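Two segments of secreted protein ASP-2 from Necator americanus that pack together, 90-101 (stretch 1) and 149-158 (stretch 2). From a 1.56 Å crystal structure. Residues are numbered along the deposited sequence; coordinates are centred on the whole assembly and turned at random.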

# COMPACT_ATOMS: atom_id res chain seq x y z
N SER A 90 11.62 0.63 11.95
CA SER A 90 12.68 -0.29 12.30
C SER A 90 13.63 0.39 13.27
O SER A 90 13.82 1.58 13.20
N SER A 91 14.27 -0.36 14.16
CA SER A 91 15.24 0.24 15.05
C SER A 91 16.57 0.55 14.37
O SER A 91 17.41 1.22 14.99
N ASP A 92 16.78 0.09 13.13
CA ASP A 92 17.99 0.43 12.36
C ASP A 92 17.81 1.80 11.71
O ASP A 92 17.43 1.89 10.54
N SER A 93 18.12 2.85 12.48
CA SER A 93 17.93 4.28 12.11
C SER A 93 18.50 4.63 10.78
O SER A 93 17.89 5.38 9.96
N GLY A 94 19.69 4.14 10.54
CA GLY A 94 20.41 4.55 9.34
C GLY A 94 20.23 3.61 8.16
O GLY A 94 21.01 3.67 7.23
N MET A 95 19.22 2.74 8.22
CA MET A 95 18.94 1.83 7.13
C MET A 95 18.84 2.54 5.80
O MET A 95 18.30 3.66 5.73
N ASP A 96 19.33 1.88 4.74
CA ASP A 96 19.24 2.45 3.39
C ASP A 96 17.78 2.66 3.09
O ASP A 96 16.97 1.80 3.43
N LYS A 97 17.39 3.80 2.53
CA LYS A 97 15.94 4.06 2.37
C LYS A 97 15.19 3.14 1.45
O LYS A 97 14.01 2.89 1.68
N ALA A 98 15.85 2.61 0.41
CA ALA A 98 15.17 1.64 -0.48
C ALA A 98 15.03 0.30 0.20
O ALA A 98 14.06 -0.43 -0.02
N LYS A 99 15.99 -0.04 1.06
CA LYS A 99 15.86 -1.25 1.88
C LYS A 99 14.68 -1.09 2.87
O LYS A 99 13.91 -2.04 3.13
N ALA A 100 14.55 0.11 3.45
CA ALA A 100 13.42 0.37 4.39
C ALA A 100 12.08 0.28 3.61
O ALA A 100 11.11 -0.25 4.13
N ALA A 101 12.06 0.76 2.38
CA ALA A 101 10.85 0.67 1.56
C ALA A 101 10.45 -0.80 1.36
O ALA A 101 9.28 -1.18 1.40
N TYR A 149 7.45 8.44 2.43
CA TYR A 149 8.69 9.07 2.88
C TYR A 149 9.33 8.20 3.95
O TYR A 149 8.62 7.62 4.79
N VAL A 150 10.67 8.12 3.93
CA VAL A 150 11.48 7.38 4.92
C VAL A 150 12.36 8.39 5.60
O VAL A 150 13.12 9.14 4.92
N GLU A 151 12.25 8.44 6.92
CA GLU A 151 13.02 9.38 7.73
C GLU A 151 13.94 8.64 8.67
O GLU A 151 13.51 7.75 9.38
N ALA A 152 15.21 9.07 8.72
CA ALA A 152 16.13 8.51 9.69
C ALA A 152 16.03 9.33 10.94
O ALA A 152 16.68 10.38 11.05
N CYS A 153 15.22 8.87 11.89
CA CYS A 153 15.04 9.59 13.13
C CYS A 153 16.14 9.19 14.08
O CYS A 153 16.96 8.32 13.77
N SER A 154 16.16 9.80 15.25
CA SER A 154 17.28 9.54 16.16
C SER A 154 17.34 8.07 16.55
O SER A 154 18.44 7.47 16.58
N ASN A 155 16.19 7.47 16.81
CA ASN A 155 16.13 6.10 17.31
C ASN A 155 15.31 5.10 16.51
O ASN A 155 15.06 3.99 16.98
N MET A 156 14.90 5.48 15.30
CA MET A 156 14.17 4.56 14.43
C MET A 156 14.30 5.04 13.00
O MET A 156 14.53 6.23 12.75
N CYS A 157 14.11 4.11 12.07
CA CYS A 157 13.95 4.47 10.67
C CYS A 157 12.43 4.45 10.53
O CYS A 157 11.82 3.41 10.80
N TYR A 158 11.81 5.59 10.17
CA TYR A 158 10.35 5.71 10.21
C TYR A 158 9.81 5.89 8.79
O TYR A 158 10.25 6.78 8.06

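Along strand 149-152 the side chains alternate, and the CA-to-CB directions separate Y149 and E151, which point away from stretch 1, from V150 and A152, which point toward it. V150, with chi1 at 180° (t), sets CG1 3.9 Å from A100 CB and 3.8 Å from K97 CG. K97 (chi1 m, chi2 and chi3 t) reaches across the strand direction past V150, with K97 CE 3.3 Å from V150 O; that carbonyl is buried here without a hydrogen-bond partner, while K97 NZ is bonded elsewhere in the structure. A152 CB comes within 3.3 Å of S93 O.

The loop that follows A152 receives S93 of stretch 1 (chi1 -82°, m), whose OG lies 3.2 Å from C153 O and 3.4 Å from S154 O, so the hydroxyl proton has no settled acceptor. S93 OG is also 2.9 Å from M156 N, but the poor angle excludes a hydrogen bond. Water 1 donates to N155 O (2.9 Å) and S91 O (2.6 Å), bridging the two backbones.

M156 (chi1 p) points away overall, though M156 CB lies 3.5 Å from S90 O. C157 is held by an antiparallel pair with S90: C157 N to S90 O, 2.8 Å and 165°, and S90 N to C157 O, 3.0 Å and 164°. The C157 rotamer (chi1 173°, t) brings C157 SG 3.7 Å from A100 CB and 4.3 Å from M95 CB. Y158 points away.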

# COMPACT_ATOMS: atom_id res chain seq x y z
CB SER A 90 13.49 -0.60 11.03
OG SER A 90 14.70 -1.25 11.34
CB SER A 91 15.55 -0.74 16.22
OG SER A 91 16.26 -1.85 15.66
CB ASP A 92 18.20 -0.66 11.29
CG ASP A 92 19.53 -0.57 10.56
OD1 ASP A 92 20.26 0.40 10.74
OD2 ASP A 92 19.80 -1.51 9.77
CB SER A 93 18.58 5.17 13.19
OG SER A 93 17.62 5.25 14.20
CB MET A 95 17.61 1.11 7.40
CG MET A 95 17.21 0.09 6.32
SD MET A 95 15.82 -0.97 6.79
CE MET A 95 16.59 -1.82 8.11
CB ASP A 96 19.83 1.43 2.42
CG ASP A 96 19.55 1.77 1.01
OD1 ASP A 96 20.34 2.51 0.36
OD2 ASP A 96 18.52 1.29 0.50
CB LYS A 97 15.69 5.53 1.99
CG LYS A 97 16.20 6.48 3.07
CD LYS A 97 15.68 7.92 2.90
CE LYS A 97 16.27 8.84 4.00
NZ LYS A 97 17.46 9.53 3.47
CB ALA A 98 15.93 1.46 -1.82
CB LYS A 99 17.16 -1.59 2.65
CG LYS A 99 17.00 -2.85 3.54
CD LYS A 99 18.31 -3.19 4.25
CE LYS A 99 18.05 -4.27 5.32
NZ LYS A 99 19.20 -4.43 6.26
CB ALA A 100 13.58 1.73 5.01
CB ALA A 101 11.10 1.34 0.21
CB TYR A 149 8.40 10.47 3.41
CG TYR A 149 9.64 11.34 3.55
CD1 TYR A 149 10.09 12.12 2.47
CD2 TYR A 149 10.38 11.36 4.74
CE1 TYR A 149 11.25 12.87 2.60
CE2 TYR A 149 11.52 12.11 4.86
CZ TYR A 149 11.95 12.87 3.80
OH TYR A 149 13.09 13.66 3.93
CB VAL A 150 12.37 6.34 4.26
CG1 VAL A 150 13.20 5.58 5.30
CG2 VAL A 150 11.51 5.37 3.39
CB GLU A 151 12.08 10.25 8.56
CG GLU A 151 12.78 11.31 9.45
CD GLU A 151 13.46 12.45 8.71
OE1 GLU A 151 13.55 12.43 7.47
OE2 GLU A 151 13.98 13.38 9.41
CB ALA A 152 17.56 8.56 9.17
CB CYS A 153 13.69 9.25 13.74
SG CYS A 153 12.31 9.67 12.70
CB SER A 154 17.15 10.41 17.41
OG SER A 154 17.22 11.78 17.05
CB ASN A 155 15.64 6.08 18.76
CG ASN A 155 16.71 6.56 19.72
OD1 ASN A 155 17.78 6.99 19.30
ND2 ASN A 155 16.44 6.47 21.00
CB MET A 156 12.67 4.50 14.78
CG MET A 156 11.95 5.85 14.58
SD MET A 156 10.18 5.65 14.89
CE MET A 156 9.74 7.38 14.98
CB CYS A 157 14.60 3.42 9.76
SG CYS A 157 14.24 3.74 8.00
CB TYR A 158 9.98 6.89 11.13
CG TYR A 158 8.51 7.16 11.29
CD1 TYR A 158 7.59 6.11 11.39
CD2 TYR A 158 8.04 8.45 11.43
CE1 TYR A 158 6.22 6.35 11.56
CE2 TYR A 158 6.66 8.71 11.57
CZ TYR A 158 5.76 7.67 11.65
OH TYR A 158 4.42 7.94 11.82
O HOH W 1 17.60 2.61 17.23